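Local coordinates for putative glycosyltransferase (GalT1) (Streptococcus parasanguinis FW213, PDB 5HEA), which probably transfers sugar from a nucleotide-activated donor, as the C-terminal GT-A-type part of a longer protein, at residues I9-Y14 and F35-I40; L20-D25 and D94-E99. All blocks are in the same frame, centred on the assembly; numbering follows the deposited sequence.

Contact 1. Residues I9-Y14 and F35-I40; sequences IIVPVY and FEIILI
V11 and L39 lie side by side on one face of the sheet and point the same way. L39 CD2 meets V11 CG1 at 3.7 Å. The same L39 CD2 also touches V13 CG2 at 3.8 Å, but here the two side chains cross at a slant. V11 also lies alongside I37, with CG2 against CG2. Further back on this face, I9 CD1 reaches obliquely towards the ring of F35, 3.9 Å from F35 CG, and also packs on I37 CG1.

These two parallel strands belong to the beta-alpha-beta unit made by strand 7-13, helix 20-28 and strand 35-41, in the Rossmann-like half of a GT-A fold. Helix 20-28 covers I37 and L39. Helix 72-82 covers I10, P12, I38 and I40 on the opposite face. There I40 CD1 comes within 3.7 Å of I10 CG2; I40 chi2 of 91° lies off a staggered value and places CD1 there.

Five backbone hydrogen bonds join the strands. I9 N to E36 O, I38 N to I9 O and V11 N to I38 O are each 2.8 Å. I40 N to V11 O is 3.0 Å, and V13 N to I40 O is 2.8 Å. The carboxylate of E36 has its partners outside the two strand segments: its OE2 is hydrogen-bonded to S8 OG and S84 N.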
loop_
_atom_site.group_PDB
_atom_site.type_symbol
_atom_site.label_atom_id
_atom_site.label_comp_id
_atom_site.label_asym_id
_atom_site.label_seq_id
_atom_site.Cartn_x
_atom_site.Cartn_y
_atom_site.Cartn_z
ATOM N N ILE A 9 19.870 23.894 -23.128
ATOM C CA ILE A 9 18.657 23.304 -23.701
ATOM C C ILE A 9 18.279 22.057 -22.927
ATOM O O ILE A 9 19.011 21.062 -22.948
ATOM C CB ILE A 9 18.874 22.873 -25.156
ATOM C CG1 ILE A 9 19.508 24.017 -25.962
ATOM C CG2 ILE A 9 17.548 22.398 -25.765
ATOM C CD1 ILE A 9 20.056 23.566 -27.318
ATOM N N ILE A 10 17.139 22.117 -22.248
ATOM C CA ILE A 10 16.680 21.037 -21.388
ATOM C C ILE A 10 15.704 20.142 -22.134
ATOM O O ILE A 10 14.660 20.591 -22.612
ATOM C CB ILE A 10 16.051 21.600 -20.090
ATOM C CG1 ILE A 10 17.135 22.308 -19.266
ATOM C CG2 ILE A 10 15.367 20.481 -19.283
ATOM C CD1 ILE A 10 16.598 23.223 -18.180
ATOM N N VAL A 11 16.062 18.870 -22.248
ATOM C CA VAL A 11 15.296 17.938 -23.059
ATOM C C VAL A 11 14.948 16.699 -22.234
ATOM O O VAL A 11 15.762 15.790 -22.079
ATOM C CB VAL A 11 16.080 17.543 -24.335
ATOM C CG1 VAL A 11 15.286 16.534 -25.183
ATOM C CG2 VAL A 11 16.421 18.787 -25.155
ATOM N N PRO A 12 13.734 16.670 -21.673
ATOM C CA PRO A 12 13.286 15.486 -20.944
ATOM C C PRO A 12 13.038 14.342 -21.920
ATOM O O PRO A 12 12.506 14.552 -23.013
ATOM C CB PRO A 12 11.959 15.939 -20.315
ATOM C CG PRO A 12 12.024 17.438 -20.338
ATOM C CD PRO A 12 12.766 17.772 -21.581
ATOM N N VAL A 13 13.430 13.140 -21.524
ATOM C CA VAL A 13 13.333 11.979 -22.398
ATOM C C VAL A 13 12.645 10.856 -21.653
ATOM O O VAL A 13 13.171 10.348 -20.659
ATOM C CB VAL A 13 14.730 11.500 -22.865
ATOM C CG1 VAL A 13 14.620 10.186 -23.640
ATOM C CG2 VAL A 13 15.397 12.560 -23.719
ATOM N N TYR A 14 11.456 10.479 -22.118
ATOM C CA TYR A 14 10.778 9.294 -21.598
ATOM C C TYR A 14 10.082 8.540 -22.733
ATOM O O TYR A 14 9.117 9.033 -23.316
ATOM C CB TYR A 14 9.779 9.632 -20.477
ATOM C CG TYR A 14 9.174 8.370 -19.879
ATOM C CD1 TYR A 14 9.956 7.495 -19.139
ATOM C CD2 TYR A 14 7.840 8.036 -20.093
ATOM C CE1 TYR A 14 9.434 6.330 -18.616
ATOM C CE2 TYR A 14 7.303 6.866 -19.568
ATOM C CZ TYR A 14 8.108 6.021 -18.829
ATOM O OH TYR A 14 7.603 4.864 -18.297
ATOM N N PHE A 35 25.876 26.008 -27.155
ATOM C CA PHE A 35 24.835 25.475 -26.296
ATOM C C PHE A 35 25.293 24.200 -25.608
ATOM O O PHE A 35 26.285 23.588 -26.003
ATOM C CB PHE A 35 23.547 25.202 -27.084
ATOM C CG PHE A 35 23.734 24.271 -28.257
ATOM C CD1 PHE A 35 23.838 22.901 -28.070
ATOM C CD2 PHE A 35 23.810 24.770 -29.540
ATOM C CE1 PHE A 35 24.019 22.051 -29.144
ATOM C CE2 PHE A 35 23.984 23.932 -30.622
ATOM C CZ PHE A 35 24.086 22.568 -30.428
ATOM N N GLU A 36 24.563 23.823 -24.565
ATOM C CA GLU A 36 24.614 22.475 -24.040
ATOM C C GLU A 36 23.208 21.886 -24.134
ATOM O O GLU A 36 22.203 22.579 -23.919
ATOM C CB GLU A 36 25.120 22.460 -22.598
ATOM C CG GLU A 36 24.273 23.253 -21.617
ATOM C CD GLU A 36 24.776 23.148 -20.181
ATOM O OE1 GLU A 36 25.680 22.329 -19.905
ATOM O OE2 GLU A 36 24.270 23.891 -19.322
ATOM N N ILE A 37 23.145 20.611 -24.490
ATOM C CA ILE A 37 21.899 19.870 -24.461
ATOM C C ILE A 37 21.930 18.974 -23.245
ATOM O O ILE A 37 22.798 18.109 -23.121
ATOM C CB ILE A 37 21.721 19.014 -25.712
ATOM C CG1 ILE A 37 21.683 19.926 -26.943
ATOM C CG2 ILE A 37 20.449 18.175 -25.583
ATOM C CD1 ILE A 37 21.789 19.219 -28.276
ATOM N N ILE A 38 20.995 19.208 -22.332
ATOM C CA ILE A 38 20.847 18.379 -21.156
ATOM C C ILE A 38 19.708 17.411 -21.394
ATOM O O ILE A 38 18.533 17.787 -21.382
ATOM C CB ILE A 38 20.605 19.222 -19.912
ATOM C CG1 ILE A 38 21.682 20.305 -19.832
ATOM C CG2 ILE A 38 20.624 18.346 -18.659
ATOM C CD1 ILE A 38 21.456 21.281 -18.735
ATOM N N LEU A 39 20.083 16.169 -21.682
ATOM C CA LEU A 39 19.140 15.094 -21.916
ATOM C C LEU A 39 18.826 14.432 -20.589
ATOM O O LEU A 39 19.697 13.807 -19.999
ATOM C CB LEU A 39 19.762 14.053 -22.860
ATOM C CG LEU A 39 19.810 14.373 -24.350
ATOM C CD1 LEU A 39 20.480 13.232 -25.139
ATOM C CD2 LEU A 39 18.399 14.627 -24.850
ATOM N N ILE A 40 17.596 14.564 -20.103
ATOM C CA ILE A 40 17.239 13.872 -18.870
ATOM C C ILE A 40 16.428 12.624 -19.182
ATOM O O ILE A 40 15.214 12.695 -19.409
ATOM C CB ILE A 40 16.486 14.770 -17.855
ATOM C CG1 ILE A 40 17.260 16.068 -17.592
ATOM C CG2 ILE A 40 16.264 14.020 -16.548
ATOM C CD1 ILE A 40 16.879 17.201 -18.526
#

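Contact 2. Residues L20-D25 and D94-E99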
loop_
_atom_site.group_PDB
_atom_site.type_symbol
_atom_site.label_atom_id
_atom_site.label_comp_id
_atom_site.label_asym_id
_atom_site.label_seq_id
_atom_site.Cartn_x
_atom_site.Cartn_y
_atom_site.Cartn_z
ATOM N N LEU A 20 13.216 10.578 -31.004
ATOM C CA LEU A 20 14.368 11.211 -30.364
ATOM C C LEU A 20 15.477 11.613 -31.343
ATOM O O LEU A 20 16.063 12.700 -31.220
ATOM C CB LEU A 20 14.913 10.307 -29.252
ATOM C CG LEU A 20 16.008 10.875 -28.347
ATOM C CD1 LEU A 20 15.570 12.162 -27.659
ATOM C CD2 LEU A 20 16.396 9.827 -27.304
ATOM N N LYS A 21 15.775 10.755 -32.317
ATOM C CA LYS A 21 16.855 11.052 -33.265
ATOM C C LYS A 21 16.530 12.293 -34.108
ATOM O O LYS A 21 17.390 13.139 -34.347
ATOM C CB LYS A 21 17.155 9.846 -34.188
ATOM C CG LYS A 21 17.708 8.597 -33.482
ATOM C CD LYS A 21 18.309 7.576 -34.471
ATOM C CE LYS A 21 17.291 6.538 -34.952
ATOM N NZ LYS A 21 17.839 5.645 -36.042
ATOM N N ARG A 22 15.285 12.395 -34.559
ATOM C CA ARG A 22 14.850 13.575 -35.295
ATOM C C ARG A 22 15.024 14.845 -34.446
ATOM O O ARG A 22 15.544 15.856 -34.928
ATOM C CB ARG A 22 13.398 13.421 -35.751
ATOM C CG ARG A 22 12.907 14.566 -36.623
ATOM C CD ARG A 22 11.448 14.372 -36.975
ATOM N NE ARG A 22 10.610 14.336 -35.777
ATOM C CZ ARG A 22 9.343 13.944 -35.769
ATOM N NH1 ARG A 22 8.760 13.541 -36.894
ATOM N NH2 ARG A 22 8.654 13.955 -34.644
ATOM N N CYS A 23 14.626 14.775 -33.180
ATOM C CA CYS A 23 14.793 15.917 -32.280
ATOM C C CYS A 23 16.263 16.314 -32.163
ATOM O O CYS A 23 16.636 17.457 -32.436
ATOM C CB CYS A 23 14.221 15.602 -30.896
ATOM S SG CYS A 23 14.493 16.934 -29.682
ATOM N N LEU A 24 17.102 15.354 -31.785
ATOM C CA LEU A 24 18.513 15.622 -31.555
ATOM C C LEU A 24 19.265 16.072 -32.824
ATOM O O LEU A 24 20.128 16.945 -32.748
ATOM C CB LEU A 24 19.190 14.411 -30.904
ATOM C CG LEU A 24 18.662 14.055 -29.499
ATOM C CD1 LEU A 24 19.412 12.874 -28.905
ATOM C CD2 LEU A 24 18.728 15.250 -28.562
ATOM N N ASP A 25 18.953 15.472 -33.974
ATOM C CA ASP A 25 19.554 15.899 -35.244
ATOM C C ASP A 25 19.245 17.381 -35.501
ATOM O O ASP A 25 20.127 18.152 -35.889
ATOM C CB ASP A 25 19.061 15.045 -36.438
ATOM C CG ASP A 25 19.604 13.600 -36.426
ATOM O OD1 ASP A 25 20.628 13.316 -35.757
ATOM O OD2 ASP A 25 18.998 12.740 -37.110
ATOM N N ASP A 94 9.777 14.826 -28.534
ATOM C CA ASP A 94 8.830 14.474 -29.607
ATOM C C ASP A 94 8.873 15.434 -30.793
ATOM O O ASP A 94 8.309 15.149 -31.856
ATOM C CB ASP A 94 7.400 14.591 -29.084
ATOM C CG ASP A 94 7.015 13.464 -28.190
ATOM O OD1 ASP A 94 7.547 12.357 -28.384
ATOM O OD2 ASP A 94 6.170 13.681 -27.300
ATOM N N ASP A 95 9.503 16.583 -30.590
ATOM C CA ASP A 95 9.421 17.707 -31.521
ATOM C C ASP A 95 10.737 17.970 -32.243
ATOM O O ASP A 95 11.715 17.263 -32.018
ATOM C CB ASP A 95 8.988 18.964 -30.756
ATOM C CG ASP A 95 7.637 18.793 -30.074
ATOM O OD1 ASP A 95 6.795 18.034 -30.613
ATOM O OD2 ASP A 95 7.411 19.419 -29.006
ATOM N N PHE A 96 10.755 18.975 -33.122
ATOM C CA PHE A 96 11.982 19.365 -33.815
ATOM C C PHE A 96 11.921 20.822 -34.255
ATOM O O PHE A 96 10.859 21.446 -34.224
ATOM C CB PHE A 96 12.291 18.433 -34.999
ATOM C CG PHE A 96 11.180 18.344 -36.010
ATOM C CD1 PHE A 96 10.074 17.539 -35.772
ATOM C CD2 PHE A 96 11.244 19.063 -37.199
ATOM C CE1 PHE A 96 9.050 17.453 -36.692
ATOM C CE2 PHE A 96 10.222 18.979 -38.143
ATOM C CZ PHE A 96 9.122 18.174 -37.892
ATOM N N VAL A 97 13.067 21.372 -34.641
ATOM C CA VAL A 97 13.163 22.803 -34.903
ATOM C C VAL A 97 13.943 23.133 -36.177
ATOM O O VAL A 97 14.706 22.307 -36.692
ATOM C CB VAL A 97 13.835 23.541 -33.711
ATOM C CG1 VAL A 97 13.016 23.379 -32.438
ATOM C CG2 VAL A 97 15.238 23.001 -33.485
ATOM N N GLU A 98 13.754 24.360 -36.665
ATOM C CA GLU A 98 14.539 24.898 -37.773
ATOM C C GLU A 98 15.975 25.079 -37.320
ATOM O O GLU A 98 16.235 25.163 -36.127
ATOM C CB GLU A 98 13.992 26.262 -38.203
ATOM C CG GLU A 98 12.631 26.219 -38.853
ATOM C CD GLU A 98 12.691 25.702 -40.273
ATOM O OE1 GLU A 98 13.811 25.578 -40.814
ATOM O OE2 GLU A 98 11.618 25.416 -40.845
ATOM N N GLU A 99 16.907 25.163 -38.267
ATOM C CA GLU A 99 18.322 25.307 -37.926
ATOM C C GLU A 99 18.662 26.681 -37.345
ATOM O O GLU A 99 19.699 26.837 -36.688
ATOM C CB GLU A 99 19.206 25.026 -39.144
ATOM C CG GLU A 99 19.250 26.172 -40.134
ATOM C CD GLU A 99 20.137 25.877 -41.327
ATOM O OE1 GLU A 99 20.326 24.680 -41.639
ATOM O OE2 GLU A 99 20.645 26.841 -41.945
HETATM O O HOH W 1 11.288 14.696 -32.989
#
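R22 lays its side chain over one face of the F96 ring, where helix 20-28 meets the D94-E99 segment. D94 ends a D-S-D triplet, followed by D95, consistent with the DXD motif of GT-A glycosyltransferases, which in relatives binds metal and nucleotide-sugar.

The face contact comes first. R22 CD sits 4.1 Å from the centroid of the F96 ring as a CH-pi contact. The bend at chi3 (60°) sets R22 NE over F96 CD1, 3.2 Å away. F96 CE1 lies over the centre of the guanidinium, 3.5 Å above its plane. The two planes are tilted 39° apart. F96 also meets the ring of Y214, in strand 204-217.

The polar contacts lie at the guanidinium edge. R22 NH2 gives a weak hydrogen bond to D94 O at 3.1 Å. Water 1 lies in the guanidinium plane, accepts from R22 NE at 2.9 Å and donates to D95 O at 2.8 Å. R22 NH2 also forms a salt bridge with E126. The carboxylates of D94 and D95 have partners elsewhere: D94 OD2 forms a salt bridge with R218, and D95 OD2 and OD1 hydrogen-bond to Y213 OH and S216 N.

The backbone of D95 also approaches C23. D95 O accepts a CA-H...O contact from C23 CA, and C23 CB stands 3.2 Å from that same D95 O.

In the fold
Helix 20-28 joins the two contacts. It is the crossover between the strands of contact 1, and another side of it carries R22 and C23 to contact 2. The centres of the contacts are about 12 Å apart. They touch directly through L39 CD2 and L24 CD2 at 3.8 Å, and through V13 CG2 and L20 CD1 at 4.0 Å. S93, the residue before D94, gives a second link: its OG is hydrogen-bonded to P12 O. The D94 end of contact 2 lies towards the C-terminal end of strand 7-13, where GT-A enzymes generally bind the nucleotide. The R22-F96 stack lies further away. The site itself is inferred from the family.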